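Local coordinates for diguanylate cyclase TpbB (Pseudomonas aeruginosa, PDB 4IOB), which catalyses the condensation of two GTP molecules into the second messenger cyclic-di-GMP, using magnesium, through this GGDEF domain of a membrane-bound regulator of biofilm formation, at residues 30-35 / 135-140; 97-102 / 117-122; 141-146 / 156-161. All coordinates share one frame; numbering follows the deposited sequence.

Interaction 1: residues 30-35 / 135-140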
loop_
_atom_site.group_PDB
_atom_site.type_symbol
_atom_site.label_atom_id
_atom_site.label_comp_id
_atom_site.label_asym_id
_atom_site.label_seq_id
_atom_site.Cartn_x
_atom_site.Cartn_y
_atom_site.Cartn_z
ATOM N N VAL A 30 1.284 -5.573 6.920
ATOM C CA VAL A 30 1.344 -4.176 6.528
ATOM C C VAL A 30 1.893 -4.085 5.113
ATOM O O VAL A 30 3.003 -4.543 4.835
ATOM C CB VAL A 30 2.244 -3.357 7.470
ATOM C CG1 VAL A 30 2.497 -1.973 6.891
ATOM C CG2 VAL A 30 1.618 -3.260 8.852
ATOM N N LEU A 31 1.102 -3.506 4.216
ATOM C CA LEU A 31 1.513 -3.326 2.833
ATOM C C LEU A 31 1.811 -1.861 2.553
ATOM O O LEU A 31 1.054 -0.976 2.949
ATOM C CB LEU A 31 0.420 -3.805 1.878
ATOM C CG LEU A 31 0.286 -5.299 1.594
ATOM C CD1 LEU A 31 0.146 -6.097 2.879
ATOM C CD2 LEU A 31 -0.898 -5.536 0.667
ATOM N N PHE A 32 2.920 -1.616 1.867
ATOM C CA PHE A 32 3.288 -0.279 1.426
ATOM C C PHE A 32 3.136 -0.182 -0.081
ATOM O O PHE A 32 3.680 -1.007 -0.816
ATOM C CB PHE A 32 4.742 0.004 1.776
ATOM C CG PHE A 32 4.921 0.822 3.015
ATOM C CD1 PHE A 32 5.442 2.101 2.937
ATOM C CD2 PHE A 32 4.575 0.315 4.254
ATOM C CE1 PHE A 32 5.618 2.862 4.075
ATOM C CE2 PHE A 32 4.746 1.071 5.398
ATOM C CZ PHE A 32 5.269 2.349 5.307
ATOM N N ILE A 33 2.414 0.829 -0.547
ATOM C CA ILE A 33 2.194 0.986 -1.977
ATOM C C ILE A 33 2.788 2.297 -2.483
ATOM O O ILE A 33 2.469 3.369 -1.972
ATOM C CB ILE A 33 0.693 0.924 -2.313
ATOM C CG1 ILE A 33 0.033 -0.233 -1.559
ATOM C CG2 ILE A 33 0.487 0.792 -3.814
ATOM C CD1 ILE A 33 -1.443 -0.395 -1.849
ATOM N N ASP A 34 3.660 2.207 -3.481
ATOM C CA ASP A 34 4.235 3.401 -4.087
ATOM C C ASP A 34 3.854 3.475 -5.559
ATOM O O ASP A 34 4.240 2.614 -6.350
ATOM C CB ASP A 34 5.759 3.409 -3.942
ATOM C CG ASP A 34 6.358 4.784 -4.182
ATOM O OD1 ASP A 34 6.750 5.071 -5.334
ATOM O OD2 ASP A 34 6.425 5.582 -3.221
ATOM N N SER A 35 3.090 4.497 -5.925
ATOM C CA SER A 35 2.736 4.701 -7.323
ATOM C C SER A 35 4.006 4.784 -8.162
ATOM O O SER A 35 4.940 5.507 -7.817
ATOM C CB SER A 35 1.906 5.973 -7.492
ATOM O OG SER A 35 1.736 6.287 -8.864
ATOM N N ALA A 135 8.983 -1.451 13.558
ATOM C CA ALA A 135 9.745 -2.369 12.719
ATOM C C ALA A 135 8.922 -2.887 11.546
ATOM O O ALA A 135 9.409 -2.957 10.418
ATOM C CB ALA A 135 10.276 -3.528 13.549
ATOM N N LEU A 136 7.673 -3.251 11.819
ATOM C CA LEU A 136 6.787 -3.778 10.787
ATOM C C LEU A 136 6.581 -2.753 9.677
ATOM O O LEU A 136 6.446 -3.108 8.507
ATOM C CB LEU A 136 5.444 -4.186 11.393
ATOM C CG LEU A 136 4.597 -5.160 10.571
ATOM C CD1 LEU A 136 5.377 -6.434 10.283
ATOM C CD2 LEU A 136 3.297 -5.474 11.292
ATOM N N LEU A 137 6.560 -1.478 10.053
ATOM C CA LEU A 137 6.440 -0.397 9.085
ATOM C C LEU A 137 7.750 -0.225 8.326
ATOM O O LEU A 137 7.759 -0.085 7.102
ATOM C CB LEU A 137 6.065 0.909 9.786
ATOM C CG LEU A 137 4.745 0.914 10.561
ATOM C CD1 LEU A 137 4.598 2.192 11.372
ATOM C CD2 LEU A 137 3.564 0.733 9.619
ATOM N N HIS A 138 8.856 -0.238 9.063
ATOM C CA HIS A 138 10.182 -0.100 8.473
ATOM C C HIS A 138 10.469 -1.215 7.511
ATOM O O HIS A 138 11.094 -1.004 6.471
ATOM C CB HIS A 138 11.246 -0.057 9.563
ATOM C CG HIS A 138 12.661 -0.075 9.037
ATOM N ND1 HIS A 138 13.243 1.005 8.485
ATOM C CD2 HIS A 138 13.611 -1.096 9.000
ATOM C CE1 HIS A 138 14.499 0.696 8.111
ATOM N NE2 HIS A 138 14.723 -0.591 8.427
ATOM N N ASP A 139 10.013 -2.417 7.851
ATOM C CA ASP A 139 10.209 -3.579 6.993
ATOM C C ASP A 139 9.419 -3.446 5.695
ATOM O O ASP A 139 9.936 -3.725 4.614
ATOM C CB ASP A 139 9.811 -4.862 7.725
ATOM C CG ASP A 139 10.734 -5.178 8.886
ATOM O OD1 ASP A 139 11.691 -4.409 9.113
ATOM O OD2 ASP A 139 10.503 -6.198 9.571
ATOM N N ALA A 140 8.166 -3.019 5.808
ATOM C CA ALA A 140 7.325 -2.809 4.637
ATOM C C ALA A 140 7.888 -1.682 3.781
ATOM O O ALA A 140 7.713 -1.661 2.564
ATOM C CB ALA A 140 5.898 -2.497 5.057
#

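Interaction 2: residues 97-102 / 117-122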
loop_
_atom_site.group_PDB
_atom_site.type_symbol
_atom_site.label_atom_id
_atom_site.label_comp_id
_atom_site.label_asym_id
_atom_site.label_seq_id
_atom_site.Cartn_x
_atom_site.Cartn_y
_atom_site.Cartn_z
ATOM N N ASP A 97 -1.543 -8.829 -5.207
ATOM C CA ASP A 97 -1.696 -9.183 -6.612
ATOM C C ASP A 97 -2.917 -8.487 -7.201
ATOM O O ASP A 97 -2.871 -7.960 -8.311
ATOM C CB ASP A 97 -1.834 -10.698 -6.774
ATOM C CG ASP A 97 -0.569 -11.443 -6.400
ATOM O OD1 ASP A 97 0.462 -10.784 -6.152
ATOM O OD2 ASP A 97 -0.606 -12.692 -6.358
ATOM N N ASN A 98 -4.009 -8.491 -6.443
ATOM C CA ASN A 98 -5.252 -7.868 -6.880
ATOM C C ASN A 98 -5.125 -6.354 -7.012
ATOM O O ASN A 98 -5.652 -5.757 -7.951
ATOM C CB ASN A 98 -6.391 -8.220 -5.921
ATOM C CG ASN A 98 -6.622 -9.714 -5.815
ATOM O OD1 ASN A 98 -6.051 -10.499 -6.572
ATOM N ND2 ASN A 98 -7.464 -10.117 -4.869
ATOM N N ILE A 99 -4.424 -5.739 -6.066
ATOM C CA ILE A 99 -4.215 -4.297 -6.085
ATOM C C ILE A 99 -3.414 -3.876 -7.314
ATOM O O ILE A 99 -3.734 -2.882 -7.965
ATOM C CB ILE A 99 -3.486 -3.814 -4.817
ATOM C CG1 ILE A 99 -4.353 -4.053 -3.580
ATOM C CG2 ILE A 99 -3.128 -2.341 -4.938
ATOM C CD1 ILE A 99 -3.733 -3.554 -2.294
ATOM N N ILE A 100 -2.373 -4.641 -7.626
ATOM C CA ILE A 100 -1.528 -4.351 -8.778
ATOM C C ILE A 100 -2.260 -4.631 -10.086
ATOM O O ILE A 100 -1.974 -4.015 -11.112
ATOM C CB ILE A 100 -0.225 -5.171 -8.742
ATOM C CG1 ILE A 100 0.615 -4.782 -7.523
ATOM C CG2 ILE A 100 0.569 -4.969 -10.024
ATOM C CD1 ILE A 100 1.908 -5.558 -7.401
ATOM N N ALA A 101 -3.207 -5.562 -10.040
ATOM C CA ALA A 101 -3.969 -5.940 -11.224
ATOM C C ALA A 101 -5.061 -4.921 -11.540
ATOM O O ALA A 101 -5.521 -4.826 -12.678
ATOM C CB ALA A 101 -4.570 -7.326 -11.049
ATOM N N SER A 102 -5.472 -4.163 -10.529
ATOM C CA SER A 102 -6.504 -3.148 -10.710
ATOM C C SER A 102 -5.931 -1.893 -11.359
ATOM O O SER A 102 -6.669 -1.066 -11.893
ATOM C CB SER A 102 -7.152 -2.794 -9.370
ATOM O OG SER A 102 -6.229 -2.145 -8.513
ATOM N N THR A 117 -0.286 3.685 -14.982
ATOM C CA THR A 117 0.735 3.614 -13.944
ATOM C C THR A 117 0.745 2.248 -13.268
ATOM O O THR A 117 -0.195 1.467 -13.406
ATOM C CB THR A 117 0.530 4.704 -12.875
ATOM O OG1 THR A 117 -0.771 4.567 -12.292
ATOM C CG2 THR A 117 0.660 6.088 -13.492
ATOM N N SER A 118 1.817 1.969 -12.536
ATOM C CA SER A 118 1.946 0.709 -11.818
ATOM C C SER A 118 2.081 0.959 -10.322
ATOM O O SER A 118 2.434 2.060 -9.897
ATOM C CB SER A 118 3.155 -0.076 -12.330
ATOM O OG SER A 118 3.042 -0.337 -13.718
ATOM N N LEU A 119 1.796 -0.065 -9.527
ATOM C CA LEU A 119 1.923 0.038 -8.080
ATOM C C LEU A 119 3.007 -0.892 -7.549
ATOM O O LEU A 119 2.981 -2.098 -7.794
ATOM C CB LEU A 119 0.588 -0.265 -7.395
ATOM C CG LEU A 119 -0.494 0.811 -7.504
ATOM C CD1 LEU A 119 -1.760 0.373 -6.785
ATOM C CD2 LEU A 119 0.010 2.134 -6.948
ATOM N N THR A 120 3.964 -0.321 -6.826
ATOM C CA THR A 120 5.006 -1.104 -6.181
ATOM C C THR A 120 4.652 -1.303 -4.713
ATOM O O THR A 120 4.442 -0.335 -3.983
ATOM C CB THR A 120 6.378 -0.418 -6.289
ATOM O OG1 THR A 120 6.715 -0.235 -7.670
ATOM C CG2 THR A 120 7.451 -1.262 -5.618
ATOM N N ILE A 121 4.586 -2.559 -4.285
ATOM C CA ILE A 121 4.148 -2.874 -2.931
ATOM C C ILE A 121 5.195 -3.644 -2.133
ATOM O O ILE A 121 5.795 -4.596 -2.631
ATOM C CB ILE A 121 2.836 -3.682 -2.941
ATOM C CG1 ILE A 121 1.784 -2.982 -3.804
ATOM C CG2 ILE A 121 2.323 -3.885 -1.524
ATOM C CD1 ILE A 121 0.490 -3.753 -3.934
ATOM N N GLY A 122 5.405 -3.220 -0.891
ATOM C CA GLY A 122 6.301 -3.916 0.027
ATOM C C GLY A 122 5.515 -4.498 1.185
ATOM O O GLY A 122 4.892 -3.766 1.955
#

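Interaction 3: residues 141-146 / 156-161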
loop_
_atom_site.group_PDB
_atom_site.type_symbol
_atom_site.label_atom_id
_atom_site.label_comp_id
_atom_site.label_asym_id
_atom_site.label_seq_id
_atom_site.Cartn_x
_atom_site.Cartn_y
_atom_site.Cartn_z
ATOM N N ASP A 141 8.569 -0.746 4.435
ATOM C CA ASP A 141 9.171 0.392 3.754
ATOM C C ASP A 141 10.377 -0.050 2.931
ATOM O O ASP A 141 10.500 0.294 1.755
ATOM C CB ASP A 141 9.589 1.455 4.772
ATOM C CG ASP A 141 9.940 2.780 4.125
ATOM O OD1 ASP A 141 9.704 2.932 2.908
ATOM O OD2 ASP A 141 10.449 3.673 4.835
ATOM N N MET A 142 11.263 -0.821 3.555
ATOM C CA MET A 142 12.476 -1.284 2.891
ATOM C C MET A 142 12.166 -2.277 1.775
ATOM O O MET A 142 12.754 -2.213 0.696
ATOM C CB MET A 142 13.441 -1.906 3.903
ATOM C CG MET A 142 13.903 -0.944 4.986
ATOM S SD MET A 142 14.601 0.579 4.315
ATOM C CE MET A 142 15.964 -0.068 3.351
ATOM N N ALA A 143 11.243 -3.194 2.040
ATOM C CA ALA A 143 10.830 -4.165 1.036
ATOM C C ALA A 143 10.198 -3.455 -0.155
ATOM O O ALA A 143 10.251 -3.942 -1.284
ATOM C CB ALA A 143 9.858 -5.170 1.634
ATOM N N MET A 144 9.600 -2.296 0.109
ATOM C CA MET A 144 8.959 -1.509 -0.936
ATOM C C MET A 144 9.991 -0.708 -1.725
ATOM O O MET A 144 9.742 -0.304 -2.862
ATOM C CB MET A 144 7.899 -0.584 -0.332
ATOM C CG MET A 144 7.092 0.198 -1.355
ATOM S SD MET A 144 7.948 1.675 -1.933
ATOM C CE MET A 144 7.888 2.693 -0.459
ATOM N N TYR A 145 11.151 -0.485 -1.116
ATOM C CA TYR A 145 12.253 0.195 -1.788
ATOM C C TYR A 145 12.973 -0.753 -2.740
ATOM O O TYR A 145 13.218 -0.418 -3.898
ATOM C CB TYR A 145 13.239 0.767 -0.768
ATOM C CG TYR A 145 14.579 1.147 -1.359
ATOM C CD1 TYR A 145 14.755 2.358 -2.017
ATOM C CD2 TYR A 145 15.670 0.294 -1.256
ATOM C CE1 TYR A 145 15.979 2.707 -2.559
ATOM C CE2 TYR A 145 16.897 0.634 -1.794
ATOM C CZ TYR A 145 17.046 1.841 -2.443
ATOM O OH TYR A 145 18.268 2.180 -2.978
ATOM N N ILE A 146 13.310 -1.940 -2.244
ATOM C CA ILE A 146 13.993 -2.940 -3.056
ATOM C C ILE A 146 13.164 -3.314 -4.281
ATOM O O ILE A 146 13.701 -3.501 -5.372
ATOM C CB ILE A 146 14.310 -4.211 -2.246
ATOM C CG1 ILE A 146 15.267 -3.885 -1.098
ATOM C CG2 ILE A 146 14.901 -5.284 -3.146
ATOM C CD1 ILE A 146 15.699 -5.094 -0.299
ATOM N N ARG A 156 6.641 -7.177 -3.088
ATOM C CA ARG A 156 7.849 -7.759 -2.518
ATOM C C ARG A 156 7.712 -8.000 -1.019
ATOM O O ARG A 156 7.368 -7.090 -0.264
ATOM C CB ARG A 156 9.047 -6.850 -2.805
ATOM C CG ARG A 156 10.254 -7.071 -1.907
ATOM C CD ARG A 156 11.105 -8.243 -2.366
ATOM N NE ARG A 156 12.469 -8.137 -1.854
ATOM C CZ ARG A 156 12.811 -8.365 -0.589
ATOM N NH1 ARG A 156 11.888 -8.712 0.298
ATOM N NH2 ARG A 156 14.076 -8.244 -0.210
ATOM N N LEU A 157 7.978 -9.231 -0.596
ATOM C CA LEU A 157 7.943 -9.574 0.820
ATOM C C LEU A 157 9.291 -9.317 1.473
ATOM O O LEU A 157 10.321 -9.813 1.017
ATOM C CB LEU A 157 7.540 -11.035 1.017
ATOM C CG LEU A 157 6.041 -11.336 0.984
ATOM C CD1 LEU A 157 5.802 -12.837 1.028
ATOM C CD2 LEU A 157 5.330 -10.644 2.138
ATOM N N ALA A 158 9.275 -8.539 2.548
ATOM C CA ALA A 158 10.494 -8.221 3.267
ATOM C C ALA A 158 11.254 -9.481 3.663
ATOM O O ALA A 158 10.672 -10.552 3.841
ATOM C CB ALA A 158 10.178 -7.386 4.498
ATOM N N GLU A 159 12.566 -9.333 3.776
ATOM C CA GLU A 159 13.425 -10.319 4.406
ATOM C C GLU A 159 14.648 -9.540 4.864
ATOM O O GLU A 159 14.895 -8.434 4.382
ATOM C CB GLU A 159 13.807 -11.438 3.436
ATOM C CG GLU A 159 14.294 -12.706 4.126
ATOM C CD GLU A 159 13.228 -13.348 4.996
ATOM O OE1 GLU A 159 13.388 -13.343 6.236
ATOM O OE2 GLU A 159 12.228 -13.854 4.441
ATOM N N LEU A 160 15.406 -10.101 5.797
ATOM C CA LEU A 160 16.508 -9.369 6.416
ATOM C C LEU A 160 17.283 -8.499 5.424
ATOM O O LEU A 160 17.799 -8.992 4.419
ATOM C CB LEU A 160 17.445 -10.333 7.141
ATOM C CG LEU A 160 16.722 -11.478 7.854
ATOM C CD1 LEU A 160 15.465 -10.963 8.546
ATOM C CD2 LEU A 160 16.372 -12.580 6.863
ATOM N N ASN A 161 17.364 -7.204 5.720
ATOM C CA ASN A 161 18.044 -6.251 4.849
ATOM C C ASN A 161 18.916 -5.274 5.632
ATOM O O ASN A 161 18.765 -4.058 5.509
ATOM C CB ASN A 161 17.025 -5.480 4.008
ATOM C CG ASN A 161 16.077 -6.395 3.260
ATOM O OD1 ASN A 161 16.558 -7.578 2.898
ATOM N ND2 ASN A 161 14.924 -6.043 3.012
#

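Interaction 1: residues 30-35 / 135-140
Ala140 on helix 133-150 is the small bump of this contact, and Val30 and Phe32 on strand 27-35 form the hollow that takes it. Both belong to the GGDEF domain, in which helices pack on a mixed, mainly antiparallel sheet; here the axes of 30-35 and 135-140 come within 8.0 Å and cross at -39°. Alanine suits the place because its single methyl lets the helix come down close to the strand. Val30 branches at CB, so its two methyls meet different helix residues. With CG1 anti to the backbone N (chi1 169°), that methyl touches both Leu137 CD2, at 4.0 Å, and Ala140 CB, at 3.9 Å. The other branch, CG2, meets Leu136 CD2 at 3.7 Å, the two side chains crossing obliquely. Leu136 and Leu137 thus each extend one methyl to the same valine, a use that their long, forked side chains allow. Leu14 of helix 7-23 also touches both Val30 and Leu137, joining a second helix to this apolar cluster. Further along the strand is Ser35, a magnesium ligand, so the packing belongs to the strand that carries part of the metal site. Ala140 CB and Leu137 O approach the Phe32 ring obliquely: CD2 packs against Ala140 CB, and CE2 lies 3.6 Å from Leu137 O.

Interaction 2: residues 97-102 / 117-122
Ile99 and Ile100 of helix 89-102 lie against Leu119 and Ile121 of strand 119-126, a helix-on-sheet contact in the alpha/beta core of the GGDEF domain. The short segments run almost antiparallel, at 167°, with 8.6 Å between axes at closest approach. Most of the contact is apolar. Leu119 and Ile121, two apart on the strand, both turn their CB toward the helix; the CB of Thr120 between them points away, and its side chain touches Ala147 and Lys148 of helix 133-150. The branched methyl Ile99 CG2 is shared by both strand residues, lying 3.6 Å from Leu119 CD1 and 4.0 Å from Ile121 CD1; Ile99 crosses each of these side chains at about a right angle. Ile100 instead slides past Ile121 in the opposite direction, its CG1 3.7 Å from Ile121 CD1. Isoleucine suits both places: Ile99 uses its CG2 branch and Ile100 its longer CG1-CD1 arm. Ile33 of strand 27-35 continues the layer, touching Ile99, Leu119 and Ile121.

A second kind of contact sets hydrocarbon against backbone. Ile100 CG1, anti to the carbonyl carbon (chi1 -64°), lies 3.6 Å from Leu119 O. Leu119 also approaches the metal site, its side chain about 4 Å from that of the magnesium ligand Ser35.

Polar interactions lie beside the apolar contact. Asp97 makes a salt bridge with Arg155, and Thr120 OG1 is hydrogen-bonded to Asp36 and Gly153. Within the helix the hydroxyl of Ser102, a residue small enough to fold back on its own backbone, donates to the carbonyl three residues earlier: OG lies 2.7 Å from Ile99 O, at a C=O...donor angle of 125° and tilted out of the carbonyl plane.

Interaction 3: residues 141-146 / 156-161
The guanidinium of Arg156, as modelled, meets Ile146 and Ala143 obliquely, and at its edge, in its plane, lie Ala158 C and Glu159 N. Its rotation is doubtful, because NH1 sits implausibly near the Leu157 carbonyl. The other flat group, the amide of Asn161, comes tip to tip with Ile146, but it is probably turned over in the model, so its oxygen and nitrogen cannot be told apart with confidence. Ile146 CD1 lies near both groups as modelled. Arginine suits its place through its aliphatic stem: CG, anti to the backbone N (chi1 161°), packs with CB against Ala143 O. Ala143 is the close point of the interface. Its CB lies 3.6 Å from Ala158 CB and 3.5 Å from Ala158 CA, and the CA atoms of the two alanines are only 4.6 Å apart, an approach that small side chains permit. Helix 133-150 is the crossover of a beta-alpha-beta unit whose strands, 119-126 and 155-157, lie parallel and adjacent. The contact ties that helix to the second strand and the C-terminal tail, with Arg156 and Ala158 hydrogen-bonded through their backbones to strand 119-126 and Met144 of the helix reaching across to Phe32 and Asp34 on strand 27-35.

All three contacts reach the same five-stranded sheet of the GGDEF domain. Interactions 1 and 3 share helix 133-150 and have centres 8 Å apart; interaction 2, about 13 Å and 15 Å from them between centres, packs helix 89-102 on the opposite face. Strand 119-126 connects them, lying between strands 27-35 and 155-157: Asp34 N to Thr120 O (2.7 Å) and Ile121 O to Arg156 N (2.8 Å) are probable hydrogen bonds. Along the chain, interaction 2 is nested within the loop closed by interaction 1, and interaction 3 follows. Together they sandwich the central strands, one of which carries the magnesium ligand Ser35, between helices.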